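Local coordinates for arginine decarboxylase, A207R protein (Paramecium bursaria Chlorella virus 1, PDB 2NVA), which decarboxylates arginine to agmatine as a pyridoxal 5'-phosphate enzyme of the eukaryotic ornithine decarboxylase-like class, and is seen here with agmatine joined to the cofactor, at residues Y45-N50 with V54-M59; L132-D137 with D154-L159; N292-K297 with D325-I330. All coordinates share one frame; numbering follows the deposited sequence.

Interaction 1 of 3, residues Y45-N50 with V54-M59; sequences YAVKCN and VLLKTM. With PL2 ((4-{[(4-{[amino(imino)methyl]amino}butyl)amino]methyl}-5-hydroxy-6-methylpyridin-3-yl)methyl dihydrogen phosphate), chain I.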
loop_
_atom_site.group_PDB
_atom_site.type_symbol
_atom_site.label_atom_id
_atom_site.label_comp_id
_atom_site.label_asym_id
_atom_site.label_seq_id
_atom_site.Cartn_x
_atom_site.Cartn_y
_atom_site.Cartn_z
ATOM N N TYR A 45 6.311 -13.412 -18.661
ATOM C CA TYR A 45 6.656 -12.439 -17.623
ATOM C C TYR A 45 5.403 -11.952 -16.871
ATOM O O TYR A 45 4.423 -11.539 -17.487
ATOM C CB TYR A 45 7.420 -11.245 -18.216
ATOM C CG TYR A 45 7.616 -10.122 -17.222
ATOM C CD1 TYR A 45 6.979 -8.874 -17.398
ATOM C CD2 TYR A 45 8.393 -10.310 -16.079
ATOM C CE1 TYR A 45 7.130 -7.839 -16.465
ATOM C CE2 TYR A 45 8.559 -9.285 -15.138
ATOM C CZ TYR A 45 7.937 -8.056 -15.335
ATOM O OH TYR A 45 8.087 -7.051 -14.403
ATOM N N ALA A 46 5.473 -11.983 -15.539
ATOM C CA ALA A 46 4.375 -11.544 -14.679
ATOM C C ALA A 46 4.383 -10.022 -14.584
ATOM O O ALA A 46 5.127 -9.427 -13.798
ATOM C CB ALA A 46 4.478 -12.196 -13.278
ATOM N N VAL A 47 3.553 -9.406 -15.423
ATOM C CA VAL A 47 3.469 -7.956 -15.577
ATOM C C VAL A 47 3.262 -7.232 -14.223
ATOM O O VAL A 47 3.786 -6.130 -14.012
ATOM C CB VAL A 47 2.313 -7.613 -16.564
ATOM C CG1 VAL A 47 2.060 -6.094 -16.649
ATOM C CG2 VAL A 47 2.624 -8.208 -17.965
ATOM N N LYS A 48 2.526 -7.875 -13.323
ATOM C CA LYS A 48 2.212 -7.309 -12.008
ATOM C C LYS A 48 3.444 -6.949 -11.191
ATOM O O LYS A 48 3.371 -6.088 -10.318
ATOM C CB LYS A 48 1.342 -8.286 -11.200
ATOM C CG LYS A 48 1.999 -9.646 -11.006
ATOM C CD LYS A 48 1.172 -10.599 -10.144
ATOM C CE LYS A 48 0.145 -11.383 -10.950
ATOM N NZ LYS A 48 0.730 -12.268 -12.071
ATOM N N CYS A 49 4.560 -7.614 -11.463
ATOM C CA CYS A 49 5.785 -7.392 -10.696
ATOM C C CYS A 49 6.408 -6.019 -10.986
ATOM O O CYS A 49 6.935 -5.365 -10.081
ATOM C CB CYS A 49 6.782 -8.510 -10.986
ATOM S SG CYS A 49 8.312 -8.439 -10.019
ATOM N N ASN A 50 6.323 -5.602 -12.254
ATOM C CA ASN A 50 6.816 -4.310 -12.703
ATOM C C ASN A 50 6.274 -4.087 -14.100
ATOM O O ASN A 50 6.624 -4.819 -15.036
ATOM C CB ASN A 50 8.351 -4.276 -12.719
ATOM C CG ASN A 50 8.898 -2.884 -12.943
ATOM O OD1 ASN A 50 8.239 -2.043 -13.546
ATOM N ND2 ASN A 50 10.108 -2.627 -12.439
ATOM N N VAL A 54 8.942 0.503 -20.684
ATOM C CA VAL A 54 10.210 0.162 -21.353
ATOM C C VAL A 54 10.594 -1.292 -21.074
ATOM O O VAL A 54 11.079 -1.994 -21.967
ATOM C CB VAL A 54 11.341 1.146 -20.948
ATOM C CG1 VAL A 54 12.703 0.662 -21.430
ATOM C CG2 VAL A 54 11.046 2.531 -21.516
ATOM N N LEU A 55 10.367 -1.736 -19.837
ATOM C CA LEU A 55 10.607 -3.130 -19.471
ATOM C C LEU A 55 9.741 -4.064 -20.322
ATOM O O LEU A 55 10.235 -5.065 -20.840
ATOM C CB LEU A 55 10.300 -3.363 -17.984
ATOM C CG LEU A 55 10.499 -4.775 -17.424
ATOM C CD1 LEU A 55 11.944 -5.243 -17.586
ATOM C CD2 LEU A 55 10.070 -4.850 -15.961
ATOM N N LEU A 56 8.463 -3.718 -20.461
ATOM C CA LEU A 56 7.536 -4.552 -21.211
ATOM C C LEU A 56 7.920 -4.592 -22.691
ATOM O O LEU A 56 7.853 -5.648 -23.316
ATOM C CB LEU A 56 6.100 -4.063 -21.040
ATOM C CG LEU A 56 5.493 -4.083 -19.634
ATOM C CD1 LEU A 56 4.064 -3.533 -19.679
ATOM C CD2 LEU A 56 5.515 -5.479 -19.004
ATOM N N LYS A 57 8.323 -3.449 -23.242
ATOM C CA LYS A 57 8.776 -3.411 -24.643
ATOM C C LYS A 57 10.041 -4.248 -24.839
ATOM O O LYS A 57 10.199 -4.923 -25.862
ATOM C CB LYS A 57 8.974 -1.965 -25.121
ATOM C CG LYS A 57 9.493 -1.799 -26.565
ATOM C CD LYS A 57 8.589 -2.493 -27.585
ATOM C CE LYS A 57 8.975 -2.084 -29.013
ATOM N NZ LYS A 57 8.370 -3.006 -30.053
ATOM N N THR A 58 10.940 -4.192 -23.862
ATOM C CA THR A 58 12.170 -4.978 -23.892
ATOM C C THR A 58 11.877 -6.478 -23.905
ATOM O O THR A 58 12.490 -7.230 -24.664
ATOM C CB THR A 58 13.071 -4.630 -22.697
ATOM O OG1 THR A 58 13.374 -3.228 -22.730
ATOM C CG2 THR A 58 14.373 -5.420 -22.745
ATOM N N MET A 59 10.941 -6.891 -23.052
ATOM C CA MET A 59 10.416 -8.261 -23.013
ATOM C C MET A 59 9.863 -8.645 -24.391
ATOM O O MET A 59 10.214 -9.686 -24.956
ATOM C CB MET A 59 9.254 -8.375 -21.995
ATOM C CG MET A 59 9.581 -8.225 -20.465
ATOM S SD MET A 59 10.776 -9.470 -19.903
ATOM C CE MET A 59 10.948 -8.861 -18.243
HETATM N N1 PL2 I . 2.410 -15.903 -11.562
HETATM C C2 PL2 I . 1.377 -15.735 -10.720
HETATM C C2A PL2 I . -0.004 -16.331 -11.062
HETATM C C3 PL2 I . 1.587 -15.014 -9.537
HETATM O O3 PL2 I . 0.530 -14.873 -8.694
HETATM C C4 PL2 I . 2.847 -14.472 -9.214
HETATM C C4A PL2 I . 3.118 -13.654 -7.917
HETATM C C5 PL2 I . 3.880 -14.696 -10.147
HETATM C C6 PL2 I . 3.627 -15.408 -11.305
HETATM P P PL2 I . 7.482 -14.044 -8.772
HETATM N N PL2 I . 2.211 -14.027 -6.808
HETATM C CA PL2 I . 1.860 -12.860 -5.987
HETATM C CG PL2 I . 2.737 -11.019 -4.486
HETATM O OP2 PL2 I . 8.033 -14.377 -7.302
HETATM O OP3 PL2 I . 7.626 -12.433 -8.957
HETATM O OP1 PL2 I . 8.216 -14.806 -9.826
HETATM O OP4 PL2 I . 5.915 -14.399 -8.677
HETATM C C5M PL2 I . 5.300 -14.152 -9.892
HETATM C CB PL2 I . 3.119 -12.168 -5.423
HETATM C CD PL2 I . 3.996 -10.345 -3.891
HETATM N NE PL2 I . 3.511 -9.198 -3.090
HETATM C CZ PL2 I . 4.259 -8.183 -2.631
HETATM N NH2 PL2 I . 3.661 -7.195 -1.922
HETATM N NH1 PL2 I . 5.574 -8.144 -2.863
#

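Interaction 2 of 3, residues L132-D137 with D154-L159; sequences LRIRCD and DEIRHL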
loop_
_atom_site.group_PDB
_atom_site.type_symbol
_atom_site.label_atom_id
_atom_site.label_comp_id
_atom_site.label_asym_id
_atom_site.label_seq_id
_atom_site.Cartn_x
_atom_site.Cartn_y
_atom_site.Cartn_z
ATOM N N LEU A 132 -5.511 -25.890 -15.273
ATOM C CA LEU A 132 -5.900 -26.109 -13.890
ATOM C C LEU A 132 -4.726 -25.782 -12.972
ATOM O O LEU A 132 -3.671 -26.396 -13.073
ATOM C CB LEU A 132 -6.392 -27.547 -13.667
ATOM C CG LEU A 132 -6.637 -27.960 -12.206
ATOM C CD1 LEU A 132 -7.772 -27.171 -11.554
ATOM C CD2 LEU A 132 -6.880 -29.466 -12.097
ATOM N N ARG A 133 -4.933 -24.823 -12.077
ATOM C CA ARG A 133 -3.927 -24.499 -11.078
ATOM C C ARG A 133 -4.121 -25.374 -9.843
ATOM O O ARG A 133 -5.203 -25.391 -9.251
ATOM C CB ARG A 133 -3.980 -23.021 -10.685
ATOM C CG ARG A 133 -2.921 -22.655 -9.656
ATOM C CD ARG A 133 -2.831 -21.155 -9.464
ATOM N NE ARG A 133 -2.009 -20.809 -8.309
ATOM C CZ ARG A 133 -1.771 -19.557 -7.926
ATOM N NH1 ARG A 133 -2.305 -18.545 -8.599
ATOM N NH2 ARG A 133 -1.007 -19.313 -6.864
ATOM N N ILE A 134 -3.071 -26.108 -9.483
ATOM C CA ILE A 134 -3.088 -26.942 -8.286
ATOM C C ILE A 134 -2.260 -26.309 -7.177
ATOM O O ILE A 134 -1.271 -25.616 -7.447
ATOM C CB ILE A 134 -2.610 -28.391 -8.579
ATOM C CG1 ILE A 134 -1.143 -28.410 -9.039
ATOM C CG2 ILE A 134 -3.517 -29.012 -9.651
ATOM C CD1 ILE A 134 -0.525 -29.834 -9.129
ATOM N N ARG A 135 -2.662 -26.553 -5.931
ATOM C CA ARG A 135 -1.915 -26.019 -4.802
ATOM C C ARG A 135 -0.717 -26.913 -4.483
ATOM O O ARG A 135 -0.877 -28.120 -4.252
ATOM C CB ARG A 135 -2.802 -25.906 -3.567
ATOM C CG ARG A 135 -2.059 -25.341 -2.375
ATOM C CD ARG A 135 -2.912 -25.342 -1.140
ATOM N NE ARG A 135 -2.162 -24.749 -0.032
ATOM C CZ ARG A 135 -2.685 -24.414 1.145
ATOM N NH1 ARG A 135 -3.983 -24.590 1.382
ATOM N NH2 ARG A 135 -1.908 -23.877 2.077
ATOM N N CYS A 136 0.473 -26.317 -4.473
ATOM C CA CYS A 136 1.707 -27.012 -4.104
ATOM C C CYS A 136 2.649 -26.000 -3.463
ATOM O O CYS A 136 3.354 -25.269 -4.176
ATOM C CB CYS A 136 2.403 -27.609 -5.339
ATOM S SG CYS A 136 1.534 -28.895 -6.254
ATOM N N ASP A 137 2.678 -25.936 -2.139
ATOM C CA ASP A 137 3.376 -24.837 -1.473
ATOM C C ASP A 137 4.863 -25.097 -1.226
ATOM O O ASP A 137 5.280 -26.225 -0.970
ATOM C CB ASP A 137 2.736 -24.506 -0.123
ATOM C CG ASP A 137 1.270 -24.120 -0.231
ATOM O OD1 ASP A 137 0.739 -23.965 -1.354
ATOM O OD2 ASP A 137 0.652 -23.947 0.846
ATOM N N ASP A 154 -7.724 -33.457 -3.604
ATOM C CA ASP A 154 -8.974 -34.196 -3.598
ATOM C C ASP A 154 -10.070 -33.656 -4.533
ATOM O O ASP A 154 -11.092 -34.303 -4.723
ATOM C CB ASP A 154 -9.495 -34.370 -2.171
ATOM C CG ASP A 154 -9.889 -33.058 -1.505
ATOM O OD1 ASP A 154 -10.082 -33.082 -0.275
ATOM O OD2 ASP A 154 -10.033 -32.001 -2.162
ATOM N N GLU A 155 -9.868 -32.479 -5.112
ATOM C CA GLU A 155 -10.866 -31.964 -6.041
ATOM C C GLU A 155 -10.390 -31.921 -7.493
ATOM O O GLU A 155 -11.139 -31.482 -8.364
ATOM C CB GLU A 155 -11.366 -30.598 -5.603
ATOM C CG GLU A 155 -10.263 -29.667 -5.276
ATOM C CD GLU A 155 -10.714 -28.294 -4.792
ATOM O OE1 GLU A 155 -11.942 -28.003 -4.762
ATOM O OE2 GLU A 155 -9.821 -27.498 -4.454
ATOM N N ILE A 156 -9.157 -32.360 -7.739
ATOM C CA ILE A 156 -8.588 -32.340 -9.092
ATOM C C ILE A 156 -9.489 -33.072 -10.096
ATOM O O ILE A 156 -9.889 -32.490 -11.113
ATOM C CB ILE A 156 -7.120 -32.925 -9.145
ATOM C CG1 ILE A 156 -6.117 -32.085 -8.313
ATOM C CG2 ILE A 156 -6.612 -33.032 -10.593
ATOM C CD1 ILE A 156 -6.381 -30.591 -8.456
ATOM N N ARG A 157 -9.813 -34.340 -9.811
ATOM C CA ARG A 157 -10.633 -35.116 -10.750
ATOM C C ARG A 157 -12.011 -34.489 -10.985
ATOM O O ARG A 157 -12.466 -34.386 -12.126
ATOM C CB ARG A 157 -10.755 -36.596 -10.352
ATOM C CG ARG A 157 -11.262 -37.395 -11.543
ATOM C CD ARG A 157 -11.423 -38.882 -11.326
ATOM N NE ARG A 157 -12.010 -39.453 -12.539
ATOM C CZ ARG A 157 -11.323 -39.900 -13.589
ATOM N NH1 ARG A 157 -9.995 -39.880 -13.594
ATOM N NH2 ARG A 157 -11.974 -40.396 -14.634
ATOM N N HIS A 158 -12.660 -34.066 -9.903
ATOM C CA HIS A 158 -13.965 -33.418 -9.985
ATOM C C HIS A 158 -13.943 -32.196 -10.905
ATOM O O HIS A 158 -14.818 -32.048 -11.761
ATOM C CB HIS A 158 -14.460 -33.000 -8.587
ATOM C CG HIS A 158 -15.623 -32.050 -8.628
ATOM N ND1 HIS A 158 -16.908 -32.459 -8.919
ATOM C CD2 HIS A 158 -15.685 -30.708 -8.446
ATOM C CE1 HIS A 158 -17.712 -31.410 -8.906
ATOM N NE2 HIS A 158 -16.996 -30.337 -8.623
ATOM N N LEU A 159 -12.954 -31.328 -10.720
ATOM C CA LEU A 159 -12.844 -30.099 -11.515
ATOM C C LEU A 159 -12.612 -30.395 -12.997
ATOM O O LEU A 159 -13.168 -29.733 -13.864
ATOM C CB LEU A 159 -11.726 -29.214 -10.976
ATOM C CG LEU A 159 -12.023 -28.497 -9.656
ATOM C CD1 LEU A 159 -10.781 -27.759 -9.206
ATOM C CD2 LEU A 159 -13.201 -27.525 -9.776
#

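Interaction 3 of 3, residues N292-K297 with D325-I330; sequences NVIFEK and DGVDVI. With PL2 ((4-{[(4-{[amino(imino)methyl]amino}butyl)amino]methyl}-5-hydroxy-6-methylpyridin-3-yl)methyl dihydrogen phosphate), chain J; PL2 ((4-{[(4-{[amino(imino)methyl]amino}butyl)amino]methyl}-5-hydroxy-6-methylpyridin-3-yl)methyl dihydrogen phosphate), chain I.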
loop_
_atom_site.group_PDB
_atom_site.type_symbol
_atom_site.label_atom_id
_atom_site.label_comp_id
_atom_site.label_asym_id
_atom_site.label_seq_id
_atom_site.Cartn_x
_atom_site.Cartn_y
_atom_site.Cartn_z
ATOM N N ASN A 292 7.975 -3.562 0.078
ATOM C CA ASN A 292 8.632 -4.850 0.362
ATOM C C ASN A 292 9.166 -4.991 1.795
ATOM O O ASN A 292 9.362 -6.111 2.294
ATOM C CB ASN A 292 9.754 -5.140 -0.645
ATOM C CG ASN A 292 9.221 -5.627 -1.978
ATOM O OD1 ASN A 292 8.117 -6.181 -2.043
ATOM N ND2 ASN A 292 9.993 -5.419 -3.053
ATOM N N VAL A 293 9.441 -3.852 2.432
ATOM C CA VAL A 293 9.835 -3.854 3.842
ATOM C C VAL A 293 8.682 -4.435 4.680
ATOM O O VAL A 293 8.905 -5.157 5.654
ATOM C CB VAL A 293 10.220 -2.427 4.303
ATOM C CG1 VAL A 293 10.524 -2.386 5.799
ATOM C CG2 VAL A 293 11.421 -1.927 3.489
ATOM N N ILE A 294 7.459 -4.121 4.280
ATOM C CA ILE A 294 6.268 -4.598 4.979
ATOM C C ILE A 294 5.888 -6.018 4.545
ATOM O O ILE A 294 5.683 -6.892 5.390
ATOM C CB ILE A 294 5.055 -3.650 4.766
ATOM C CG1 ILE A 294 5.393 -2.201 5.156
ATOM C CG2 ILE A 294 3.806 -4.179 5.514
ATOM C CD1 ILE A 294 5.832 -1.987 6.611
ATOM N N PHE A 295 5.783 -6.233 3.240
ATOM C CA PHE A 295 5.205 -7.472 2.696
ATOM C C PHE A 295 6.196 -8.601 2.439
ATOM O O PHE A 295 5.777 -9.773 2.338
ATOM C CB PHE A 295 4.373 -7.164 1.448
ATOM C CG PHE A 295 3.201 -6.260 1.723
ATOM C CD1 PHE A 295 2.052 -6.756 2.346
ATOM C CD2 PHE A 295 3.255 -4.906 1.396
ATOM C CE1 PHE A 295 0.970 -5.931 2.628
ATOM C CE2 PHE A 295 2.177 -4.072 1.675
ATOM C CZ PHE A 295 1.030 -4.594 2.303
ATOM N N GLU A 296 7.479 -8.282 2.298
ATOM C CA GLU A 296 8.476 -9.327 2.031
ATOM C C GLU A 296 9.590 -9.349 3.074
ATOM O O GLU A 296 10.614 -10.031 2.887
ATOM C CB GLU A 296 9.071 -9.176 0.627
ATOM C CG GLU A 296 8.047 -9.272 -0.514
ATOM C CD GLU A 296 8.675 -9.441 -1.899
ATOM O OE1 GLU A 296 9.917 -9.313 -2.046
ATOM O OE2 GLU A 296 7.919 -9.725 -2.844
ATOM N N LYS A 297 9.383 -8.601 4.161
ATOM C CA LYS A 297 10.343 -8.489 5.268
ATOM C C LYS A 297 11.725 -8.032 4.800
ATOM O O LYS A 297 12.741 -8.469 5.339
ATOM C CB LYS A 297 10.469 -9.808 6.058
ATOM C CG LYS A 297 9.147 -10.345 6.610
ATOM C CD LYS A 297 8.538 -9.388 7.646
ATOM C CE LYS A 297 7.368 -10.094 8.332
ATOM N NZ LYS A 297 6.799 -9.240 9.435
ATOM N N ASP A 325 3.281 7.936 9.523
ATOM C CA ASP A 325 3.003 6.655 10.180
ATOM C C ASP A 325 4.238 6.023 10.810
ATOM O O ASP A 325 5.309 6.008 10.202
ATOM C CB ASP A 325 2.407 5.713 9.123
ATOM C CG ASP A 325 1.748 4.509 9.705
ATOM O OD1 ASP A 325 2.205 3.940 10.729
ATOM O OD2 ASP A 325 0.725 4.071 9.114
ATOM N N GLY A 326 4.085 5.476 12.018
ATOM C CA GLY A 326 5.194 4.811 12.708
ATOM C C GLY A 326 5.607 3.475 12.098
ATOM O O GLY A 326 6.706 2.978 12.365
ATOM N N VAL A 327 4.729 2.891 11.289
ATOM C CA VAL A 327 5.032 1.621 10.577
ATOM C C VAL A 327 6.012 1.845 9.416
ATOM O O VAL A 327 6.701 0.913 8.961
ATOM C CB VAL A 327 3.741 0.920 10.080
ATOM C CG1 VAL A 327 3.302 1.474 8.739
ATOM C CG2 VAL A 327 3.949 -0.596 9.997
ATOM N N ASP A 328 6.083 3.099 8.971
ATOM C CA ASP A 328 6.854 3.474 7.794
ATOM C C ASP A 328 8.321 3.694 8.171
ATOM O O ASP A 328 8.793 4.830 8.321
ATOM C CB ASP A 328 6.210 4.722 7.176
ATOM C CG ASP A 328 7.015 5.314 6.047
ATOM O OD1 ASP A 328 7.828 4.597 5.417
ATOM O OD2 ASP A 328 6.838 6.531 5.828
ATOM N N VAL A 329 9.027 2.581 8.320
ATOM C CA VAL A 329 10.433 2.578 8.643
ATOM C C VAL A 329 11.097 1.723 7.565
ATOM O O VAL A 329 10.763 0.543 7.407
ATOM C CB VAL A 329 10.691 1.949 10.045
ATOM C CG1 VAL A 329 12.158 2.079 10.441
ATOM C CG2 VAL A 329 9.785 2.591 11.097
ATOM N N ILE A 330 12.027 2.323 6.833
ATOM C CA ILE A 330 12.722 1.630 5.734
ATOM C C ILE A 330 13.706 0.596 6.277
ATOM O O ILE A 330 13.767 -0.540 5.793
ATOM C CB ILE A 330 13.448 2.631 4.767
ATOM C CG1 ILE A 330 12.452 3.641 4.130
ATOM C CG2 ILE A 330 14.269 1.885 3.704
ATOM C CD1 ILE A 330 11.120 2.991 3.791
HETATM N N1 PL2 J . -2.010 14.756 12.884
HETATM C C2 PL2 J . -0.851 14.128 12.629
HETATM C C2A PL2 J . 0.458 14.930 12.741
HETATM C C3 PL2 J . -0.853 12.768 12.305
HETATM O O3 PL2 J . 0.337 12.143 12.075
HETATM C C4 PL2 J . -2.079 12.058 12.223
HETATM C C4A PL2 J . -2.194 10.558 11.862
HETATM C C5 PL2 J . -3.260 12.792 12.492
HETATM C C6 PL2 J . -3.188 14.138 12.823
HETATM P P PL2 J . -6.285 10.410 13.304
HETATM N N PL2 J . -0.978 9.799 12.150
HETATM C CA PL2 J . -0.674 8.894 11.011
HETATM C CG PL2 J . -1.322 6.636 10.048
HETATM O OP2 PL2 J . -6.280 9.022 14.056
HETATM O OP3 PL2 J . -6.856 10.109 11.825
HETATM O OP1 PL2 J . -7.152 11.405 13.973
HETATM O OP4 PL2 J . -4.749 10.897 13.130
HETATM C C5M PL2 J . -4.630 12.096 12.441
HETATM C CB PL2 J . -1.849 7.937 10.692
HETATM C CD PL2 J . -2.456 5.616 9.852
HETATM N NE PL2 J . -1.976 4.610 8.885
HETATM C CZ PL2 J . -2.770 3.734 8.273
HETATM N NH2 PL2 J . -2.242 2.868 7.391
HETATM N NH1 PL2 J . -4.076 3.706 8.519
HETATM N N1 PL2 I . 2.410 -15.903 -11.562
HETATM C C2 PL2 I . 1.377 -15.735 -10.720
HETATM C C2A PL2 I . -0.004 -16.331 -11.062
HETATM C C3 PL2 I . 1.587 -15.014 -9.537
HETATM O O3 PL2 I . 0.530 -14.873 -8.694
HETATM C C4 PL2 I . 2.847 -14.472 -9.214
HETATM C C4A PL2 I . 3.118 -13.654 -7.917
HETATM C C5 PL2 I . 3.880 -14.696 -10.147
HETATM C C6 PL2 I . 3.627 -15.408 -11.305
HETATM P P PL2 I . 7.482 -14.044 -8.772
HETATM N N PL2 I . 2.211 -14.027 -6.808
HETATM C CA PL2 I . 1.860 -12.860 -5.987
HETATM C CG PL2 I . 2.737 -11.019 -4.486
HETATM O OP2 PL2 I . 8.033 -14.377 -7.302
HETATM O OP3 PL2 I . 7.626 -12.433 -8.957
HETATM O OP1 PL2 I . 8.216 -14.806 -9.826
HETATM O OP4 PL2 I . 5.915 -14.399 -8.677
HETATM C C5M PL2 I . 5.300 -14.152 -9.892
HETATM C CB PL2 I . 3.119 -12.168 -5.423
HETATM C CD PL2 I . 3.996 -10.345 -3.891
HETATM N NE PL2 I . 3.511 -9.198 -3.090
HETATM C CZ PL2 I . 4.259 -8.183 -2.631
HETATM N NH2 PL2 I . 3.661 -7.195 -1.922
HETATM N NH1 PL2 I . 5.574 -8.144 -2.863
#

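Interaction 1 of 3, residues Y45-N50 with V54-M59
Three apolar side chains of helix 53-61 close on the phenol ring of Tyr45. Met59 lays its methyl over one ring face, a CH-pi contact with CE 3.8 Å from the centroid of the Tyr45 ring and 16° off the normal; its sulfur stands oblique to the same ring in a Met-aromatic contact. The bend of the Met59 chain at chi2 (-59°) turns that methyl back onto the ring. Leu56 meets the rim instead, CD2 lying 3.8 Å from Tyr45 CE1 near the ring plane, and the same methyl also reaches CG2 of Val47. Leu55 CD2 sits in the corner between the hydroxyl and Asn50, 3.3 Å from Tyr45 OH and 3.7 Å from Asn50 CB.

No hydrogen bond crosses between the segments. Within 45-50, Tyr45 OH donates to Asn50 O at 2.7 Å, in the carbonyl plane and on a lone pair, which ties the phenol to the chain leaving the strand. Asn50 ND2 bonds to Gly351 O, and its OD1 to Asn355 ND2 and Asp52 N.

On the pocket side, Ala46 and Lys48 border the cofactor-agmatine adduct, and Lys48 pairs with Asp67. Strand 65-68 and helix 71-80 flank Val47 and Leu56, while helix 255-258 packs against Tyr45 and Met59.

Interaction 2 of 3, residues L132-D137 with D154-L159
No backbone hydrogen bond joins 132-137 to 154-159; the chains come nearest at Ile134 and Ile156, whose CA atoms stand 7.7 Å apart, and side chains alone bridge them. Ile156 reaches in with its CD1 methyl, which lies 3.5 Å from Ile134 CG2, tighter than ordinary van der Waals contact, and 3.8 Å from Leu132 CD2. Its other branch, CG2, also rests on Leu132 CD2 at 3.9 Å, so that leucine methyl touches both arms of the isoleucine. One turn on, Leu159 brings CD1 to within 3.9 Å of Leu132 CD1, the two side chains crossing at about a right angle. A chi1 of 171° swings CG of Leu132 away from its N, and the two methyls are divided between residues one turn apart, CD2 to Ile156 and CD1 to Leu159.

Farther along, Arg135 holds Asp137 side-on: NE and NH2 both point to OD2, the NH2 bond being 2.8 Å long and on the syn lone pair. Glu155 makes a salt bridge to Arg274 of the second subunit.

Ile173 of strand 170-174 packs beside Leu132 and Ile134. This is helix-on-strand packing within the beta-alpha-beta unit formed by strand 129-133, helix 156-165 and strand 170-174, as expected for the outer layer of a TIM barrel.

Interaction 3 of 3, residues N292-K297 with D325-I330
Val293 and Ile294 of the short helix 292-295 pack against the loop 325-330, which links strands 314-320 and 331-337, in a small, partly buried apolar contact without hydrogen bonds across it. Much of what they touch is backbone. Val293 sits at the C-terminal end of the loop, CG1 lying 3.3 Å from Val329 O and CG2 3.6 Å from Ile330 O. Ile294 meets Val327 within the turn, its CD1 3.8 Å from Val327 O and 4.1 Å from Val327 CG2, its side chain and that of the valine crossing at about a right angle.

The loop holds its own shape. A type I turn runs from Asp325 to Asp328, and Asp325 OD1 accepts Val327 N at 2.8 Å, an Asx turn in which the donor comes from above the carboxylate plane. An inverse gamma turn centred on Asp328 follows. Having CG anti to the backbone N (chi1 -165°), Asp325 can serve two tasks: OD1 braces the turn, while OD2 takes NE of the agmatine moiety in the second subunit's pocket at 2.8 Å and also bonds to Tyr287. Lys148 of the second subunit binds the carbonyls of Asp325 and Asp328.

The helix looks to a different ligand, the adduct held by its own subunit. There the guanidinium NH1 makes weak bonds to Glu296 OE2, at 2.8 Å, and to Asn292 OD1; Arg255 is a salt-bridge partner of Glu296. Phe295 approaches the other terminal nitrogen through its CB, and one face of its ring is backed by Ile294 CG2.

The contact thus joins walls of two active sites, an arrangement characteristic of the ornithine decarboxylase-like dimer, in which both subunits contribute to each pocket.

From the N terminus, interaction 1 closes the shortest loop, where the chain passes from strand 41-46 through a short 3-10 turn and loop into helix 53-61. Interaction 2 comes next and closes a longer, coil-only excursion between strand 129-133 and helix 156-165. Both pack a helix on the same parallel barrel sheet, with centres 29 Å apart. Interaction 3 opens only after that sheet is complete; it joins helix 292-295 to the loop before strand 331-337, closing a loop that contains strands 303-304 and 314-320 of the mixed sheet. The three follow in series, neither nesting nor crossing, and none touches another. Interactions 1 and 3 nevertheless meet one ligand at different ends: 45-50 borders its cofactor half, 292-297 its guanidinium end.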